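Local coordinates for leucine aminopeptidase 1 (Caenorhabditis elegans, PDB 2HC9), which removes N-terminal amino acids, preferably leucine, from peptides as a zinc-dependent M17 aminopeptidase and probably serves in digestion, at residues A377-D382 with A437-G442; S57-P60 with R64-L67. The protein carries 1 engineered substitution. All coordinates share one frame; numbering follows the deposited sequence.

Contact 1. Residues A377-D382 with A437-G442; sequences AAMTND and AGLLIG. Engineered in segment 437-442: Leu440 (natural residue Phe).
Met379 reaches from strand 376-380 to Gly438 and Leu439 on helix 433-442. The contact packs a helix on the mixed beta-sheet of the catalytic domain, which has the alpha/beta fold of the M17 aminopeptidases.

The contact across the two segments is apolar, with no hydrogen bond between them. The Met379 methyl does the touching. Met379 CE lies 3.6 Å from Gly438 C, against the bare backbone of the helix. The same Met379 CE is 3.7 Å from Leu439 N. This close approach is consistent with the lack of a side chain at Gly438. Leu439 adds its CD2 methyl alongside. All three residues are buried. Met379 also packs on Trp453 of strand 452-457. Nearby, Ala437 and Ile441 of the helix touch Arg338, predicted to be an active-site residue.

The polar bonds lie beyond the methionine. Thr380 OG1 accepts from Asp382 N at 3.1 Å, with an N-H...O angle of 163°. This is an ST turn at the end of the strand. Asp382 then N-caps helix 383-396 through OD2 to Leu385 N. Thr380 O is hydrogen-bonded to Arg83 NH1 of the second subunit.

Met379 extends with CG anti to the backbone N (chi1 -169°). It bends only at chi3, 77°, and the turn brings Met379 CE to 3.8 Å from Leu439 CD2.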
ATOM      1  N   ALA A 377     -29.611   2.220   2.489  1.00 15.73           N
ATOM      2  CA  ALA A 377     -29.648   0.997   3.289  1.00 14.48           C
ATOM      3  C   ALA A 377     -30.348   1.300   4.594  1.00 14.44           C
ATOM      4  O   ALA A 377     -29.882   2.133   5.370  1.00 17.06           O
ATOM      5  CB  ALA A 377     -28.180   0.485   3.525  1.00 14.98           C
ATOM      6  N   ALA A 378     -31.497   0.659   4.817  1.00 15.50           N
ATOM      7  CA  ALA A 378     -32.339   0.929   5.984  1.00 15.08           C
ATOM      8  C   ALA A 378     -32.226  -0.159   7.052  1.00 15.29           C
ATOM      9  O   ALA A 378     -32.394  -1.360   6.749  1.00 18.39           O
ATOM     10  CB  ALA A 378     -33.814   1.043   5.559  1.00 15.52           C
ATOM     11  N   MET A 379     -31.968   0.267   8.274  1.00 16.11           N
ATOM     12  CA  MET A 379     -31.946  -0.645   9.416  1.00 14.33           C
ATOM     13  C   MET A 379     -32.941  -0.158  10.458  1.00 15.58           C
ATOM     14  O   MET A 379     -32.859   0.984  10.937  1.00 17.33           O
ATOM     15  CB  MET A 379     -30.535  -0.695   9.996  1.00 14.38           C
ATOM     16  CG  MET A 379     -30.357  -1.817  11.033  1.00 13.89           C
ATOM     17  SD  MET A 379     -28.739  -1.703  11.835  1.00 18.17           S
ATOM     18  CE  MET A 379     -29.015  -0.361  12.984  1.00 16.34           C
ATOM     19  N   THR A 380     -33.897  -1.026  10.799  1.00 16.42           N
ATOM     20  CA  THR A 380     -34.976  -0.640  11.705  1.00 17.83           C
ATOM     21  C   THR A 380     -35.370  -1.781  12.656  1.00 17.00           C
ATOM     22  O   THR A 380     -35.305  -2.964  12.290  1.00 17.03           O
ATOM     23  CB  THR A 380     -36.226  -0.132  10.918  1.00 15.09           C
ATOM     24  OG1 THR A 380     -37.276   0.199  11.838  1.00 18.20           O
ATOM     25  CG2 THR A 380     -36.740  -1.199   9.914  1.00 16.02           C
ATOM     26  N   ASN A 381     -35.788  -1.411  13.860  1.00 16.01           N
ATOM     27  CA  ASN A 381     -36.362  -2.362  14.827  1.00 19.31           C
ATOM     28  C   ASN A 381     -37.778  -2.791  14.473  1.00 22.31           C
ATOM     29  O   ASN A 381     -38.330  -3.692  15.105  1.00 20.70           O
ATOM     30  CB  ASN A 381     -36.311  -1.817  16.264  1.00 19.56           C
ATOM     31  CG  ASN A 381     -37.265  -0.647  16.491  1.00 18.95           C
ATOM     32  OD1 ASN A 381     -37.477   0.169  15.593  1.00 20.46           O
ATOM     33  ND2 ASN A 381     -37.848  -0.572  17.686  1.00 18.77           N
ATOM     34  N   ASP A 382     -38.367  -2.148  13.467  1.00 18.64           N
ATOM     35  CA  ASP A 382     -39.777  -2.386  13.131  1.00 17.46           C
ATOM     36  C   ASP A 382     -39.955  -2.968  11.732  1.00 18.62           C
ATOM     37  O   ASP A 382     -39.773  -2.282  10.728  1.00 18.01           O
ATOM     38  CB  ASP A 382     -40.600  -1.097  13.313  1.00 18.49           C
ATOM     39  CG  ASP A 382     -42.103  -1.361  13.280  1.00 23.71           C
ATOM     40  OD1 ASP A 382     -42.697  -1.562  14.361  1.00 20.91           O
ATOM     41  OD2 ASP A 382     -42.677  -1.358  12.181  1.00 19.39           O
ATOM     42  N   ALA A 437     -22.342   0.414  12.220  1.00 15.49           N
ATOM     43  CA  ALA A 437     -22.356   1.873  12.296  1.00 17.12           C
ATOM     44  C   ALA A 437     -23.723   2.361  12.783  1.00 16.94           C
ATOM     45  O   ALA A 437     -23.807   3.234  13.638  1.00 16.25           O
ATOM     46  CB  ALA A 437     -22.037   2.474  10.890  1.00 18.09           C
ATOM     47  N   GLY A 438     -24.802   1.799  12.249  1.00 14.19           N
ATOM     48  CA  GLY A 438     -26.136   2.185  12.717  1.00 13.56           C
ATOM     49  C   GLY A 438     -26.406   1.787  14.157  1.00 16.52           C
ATOM     50  O   GLY A 438     -27.078   2.509  14.895  1.00 16.62           O
ATOM     51  N   LEU A 439     -25.861   0.639  14.577  1.00 16.07           N
ATOM     52  CA  LEU A 439     -26.072   0.149  15.950  1.00 15.51           C
ATOM     53  C   LEU A 439     -25.392   1.032  16.979  1.00 17.24           C
ATOM     54  O   LEU A 439     -25.858   1.118  18.111  1.00 17.08           O
ATOM     55  CB  LEU A 439     -25.563  -1.299  16.098  1.00 15.51           C
ATOM     56  CG  LEU A 439     -26.407  -2.358  15.366  1.00 15.82           C
ATOM     57  CD1 LEU A 439     -25.680  -3.728  15.478  1.00 15.12           C
ATOM     58  CD2 LEU A 439     -27.813  -2.413  15.953  1.00 15.02           C
ATOM     59  N   LEU A 440     -24.297   1.699  16.602  1.00 15.25           N
ATOM     60  CA  LEU A 440     -23.693   2.660  17.531  1.00 12.86           C
ATOM     61  C   LEU A 440     -24.732   3.753  17.843  1.00 15.03           C
ATOM     62  O   LEU A 440     -24.911   4.120  18.998  1.00 14.17           O
ATOM     63  CB  LEU A 440     -22.419   3.302  16.938  1.00 14.78           C
ATOM     64  CG  LEU A 440     -21.686   4.356  17.780  1.00 15.20           C
ATOM     65  CD1 LEU A 440     -22.357   5.767  17.863  1.00 13.44           C
ATOM     66  CD2 LEU A 440     -21.243   3.796  19.183  1.00 14.72           C
ATOM     67  N   ILE A 441     -25.412   4.252  16.809  1.00 14.95           N
ATOM     68  CA  ILE A 441     -26.475   5.253  17.008  1.00 16.11           C
ATOM     69  C   ILE A 441     -27.574   4.687  17.918  1.00 16.64           C
ATOM     70  O   ILE A 441     -27.935   5.294  18.953  1.00 16.42           O
ATOM     71  CB  ILE A 441     -27.104   5.674  15.647  1.00 14.42           C
ATOM     72  CG1 ILE A 441     -26.049   6.323  14.730  1.00 14.96           C
ATOM     73  CG2 ILE A 441     -28.270   6.644  15.880  1.00 14.71           C
ATOM     74  CD1 ILE A 441     -26.481   6.399  13.256  1.00 15.54           C
ATOM     75  N   GLY A 442     -28.100   3.527  17.548  1.00 15.56           N
ATOM     76  CA  GLY A 442     -29.229   2.946  18.291  1.00 16.70           C
ATOM     77  C   GLY A 442     -28.915   2.534  19.716  1.00 19.81           C
ATOM     78  O   GLY A 442     -29.810   2.461  20.553  1.00 17.86           O
TER

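Contact 2. Residues S57-P60 with R64-L67; sequences SRIP and RHPL
The His65 imidazole has Ile59 CG2 over one face. The Ile59 CG2 methyl sits 3.6 Å from the ring centroid, only 2° off the ring normal, which makes a CH-pi contact. Pro60 approaches the ring obliquely. Pro60 CD lies 3.6 Å from His65 CE1 and also packs on His65 NE2. The Pro60 and His65 side chains come from opposite directions.

Helix 49-58 ends just before Ile59. The Ile59 CG1 lies between the backbone N and the carbonyl carbon (chi1 63°), while CG2 is anti to the carbonyl carbon. This puts CG2 over the imidazole. His65 belongs to strand 63-66, whose backbone pairs with strand 72-77 at Leu74. The contact therefore closes a short helix-to-strand connection in the N-terminal domain. Ile59 also packs on Leu74 and Thr76. Tyr69 of the third subunit packs on both Ile59 and His65, so the cluster extends across the subunit interface.

Replacing His65 by an alanine would probably cost Ile59 CG2 its CH-pi surface and open a gap beside Pro60 CD.

No hydrogen bond joins the two segments. Their attachment here rests on nonpolar packing of an aliphatic methyl and a proline ring against the imidazole.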
ATOM      1  N   SER A  57     -42.263   3.206 -33.723  1.00 36.45           N
ATOM      2  CA  SER A  57     -42.002   1.829 -34.202  1.00 43.03           C
ATOM      3  C   SER A  57     -40.520   1.436 -34.194  1.00 42.14           C
ATOM      4  O   SER A  57     -40.182   0.353 -33.738  1.00 45.51           O
ATOM      5  CB  SER A  57     -42.565   1.594 -35.607  1.00 46.46           C
ATOM      6  OG  SER A  57     -43.919   2.012 -35.712  1.00 54.13           O
ATOM      7  N   ARG A  58     -39.645   2.312 -34.692  1.00 39.54           N
ATOM      8  CA  ARG A  58     -38.218   1.977 -34.849  1.00 32.82           C
ATOM      9  C   ARG A  58     -37.438   1.989 -33.542  1.00 36.48           C
ATOM     10  O   ARG A  58     -36.528   1.185 -33.370  1.00 40.63           O
ATOM     11  CB  ARG A  58     -37.530   2.933 -35.809  1.00 32.21           C
ATOM     12  CG  ARG A  58     -38.072   2.924 -37.209  1.00 38.09           C
ATOM     13  CD  ARG A  58     -37.280   1.999 -38.089  1.00 36.29           C
ATOM     14  NE  ARG A  58     -35.824   2.111 -37.962  1.00 35.53           N
ATOM     15  CZ  ARG A  58     -34.994   1.167 -38.398  1.00 33.19           C
ATOM     16  NH1 ARG A  58     -35.500   0.070 -38.956  1.00 30.58           N
ATOM     17  NH2 ARG A  58     -33.682   1.298 -38.278  1.00 27.75           N
ATOM     18  N   ILE A  59     -37.739   2.920 -32.638  1.00 33.32           N
ATOM     19  CA  ILE A  59     -36.852   3.112 -31.490  1.00 35.70           C
ATOM     20  C   ILE A  59     -36.956   1.915 -30.551  1.00 37.70           C
ATOM     21  O   ILE A  59     -38.009   1.265 -30.493  1.00 38.77           O
ATOM     22  CB  ILE A  59     -37.086   4.451 -30.738  1.00 36.66           C
ATOM     23  CG1 ILE A  59     -38.486   4.503 -30.136  1.00 36.33           C
ATOM     24  CG2 ILE A  59     -36.773   5.659 -31.643  1.00 35.31           C
ATOM     25  CD1 ILE A  59     -38.916   5.887 -29.800  1.00 40.39           C
ATOM     26  N   PRO A  60     -35.850   1.578 -29.872  1.00 38.78           N
ATOM     27  CA  PRO A  60     -35.801   0.367 -29.047  1.00 41.29           C
ATOM     28  C   PRO A  60     -36.709   0.409 -27.815  1.00 44.99           C
ATOM     29  O   PRO A  60     -37.592   1.269 -27.715  1.00 44.08           O
ATOM     30  CB  PRO A  60     -34.326   0.297 -28.630  1.00 45.01           C
ATOM     31  CG  PRO A  60     -33.832   1.693 -28.728  1.00 43.57           C
ATOM     32  CD  PRO A  60     -34.551   2.282 -29.886  1.00 41.41           C
ATOM     33  N   ARG A  64     -32.530   7.478 -25.639  1.00 23.97           N
ATOM     34  CA  ARG A  64     -32.711   8.891 -25.939  1.00 27.41           C
ATOM     35  C   ARG A  64     -32.455   9.153 -27.415  1.00 28.38           C
ATOM     36  O   ARG A  64     -31.428   8.738 -27.963  1.00 26.11           O
ATOM     37  CB  ARG A  64     -31.786   9.785 -25.099  1.00 29.22           C
ATOM     38  CG  ARG A  64     -31.819  11.255 -25.555  1.00 32.52           C
ATOM     39  CD  ARG A  64     -30.776  12.102 -24.892  1.00 37.07           C
ATOM     40  NE  ARG A  64     -29.438  11.898 -25.434  1.00 37.78           N
ATOM     41  CZ  ARG A  64     -28.398  11.427 -24.734  1.00 46.45           C
ATOM     42  NH1 ARG A  64     -28.516  11.082 -23.444  1.00 31.67           N
ATOM     43  NH2 ARG A  64     -27.223  11.292 -25.337  1.00 50.41           N
ATOM     44  N   HIS A  65     -33.399   9.844 -28.052  1.00 21.23           N
ATOM     45  CA  HIS A  65     -33.340  10.092 -29.478  1.00 16.58           C
ATOM     46  C   HIS A  65     -33.518  11.576 -29.805  1.00 18.85           C
ATOM     47  O   HIS A  65     -34.505  12.200 -29.410  1.00 21.67           O
ATOM     48  CB  HIS A  65     -34.378   9.228 -30.191  1.00 24.73           C
ATOM     49  CG  HIS A  65     -34.029   7.772 -30.158  1.00 29.35           C
ATOM     50  ND1 HIS A  65     -34.339   6.966 -29.085  1.00 24.98           N
ATOM     51  CD2 HIS A  65     -33.322   6.999 -31.022  1.00 30.45           C
ATOM     52  CE1 HIS A  65     -33.871   5.748 -29.301  1.00 33.53           C
ATOM     53  NE2 HIS A  65     -33.257   5.738 -30.475  1.00 35.35           N
ATOM     54  N   PRO A  66     -32.557  12.148 -30.521  1.00 21.34           N
ATOM     55  CA  PRO A  66     -32.633  13.570 -30.868  1.00 20.47           C
ATOM     56  C   PRO A  66     -33.713  13.827 -31.937  1.00 21.34           C
ATOM     57  O   PRO A  66     -33.882  13.024 -32.872  1.00 21.03           O
ATOM     58  CB  PRO A  66     -31.235  13.865 -31.414  1.00 20.64           C
ATOM     59  CG  PRO A  66     -30.796  12.526 -31.993  1.00 18.73           C
ATOM     60  CD  PRO A  66     -31.327  11.505 -31.021  1.00 23.40           C
ATOM     61  N   LEU A  67     -34.454  14.916 -31.760  1.00 19.45           N
ATOM     62  CA  LEU A  67     -35.532  15.285 -32.680  1.00 21.42           C
ATOM     63  C   LEU A  67     -35.172  16.524 -33.478  1.00 23.66           C
ATOM     64  O   LEU A  67     -35.999  17.065 -34.229  1.00 24.93           O
ATOM     65  CB  LEU A  67     -36.836  15.520 -31.905  1.00 23.31           C
ATOM     66  CG  LEU A  67     -37.305  14.340 -31.046  1.00 20.28           C
ATOM     67  CD1 LEU A  67     -38.604  14.715 -30.304  1.00 20.67           C
ATOM     68  CD2 LEU A  67     -37.497  13.076 -31.891  1.00 21.68           C
TER

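Overall arrangement
The contacts lie on opposite sides of the centre of the chain. Their centres are 45 Å apart, their nearest atoms about 27 Å apart, and they do not touch. Contact 2 lies wholly earlier in the sequence. It is local, joining the end of helix 49-58 to strand 63-66, which is outermost within this chain in the six-stranded N-terminal sheet. Contact 1 spans 54 intervening residues and joins strand 376-380 to helix 433-442 in the zinc-bearing catalytic domain. The two share no sheet or helix. Both regions meet other subunits of the six-chain assembly: contact 1 the second, contact 2 the third. At both sites the internal packing lies beside a subunit interface.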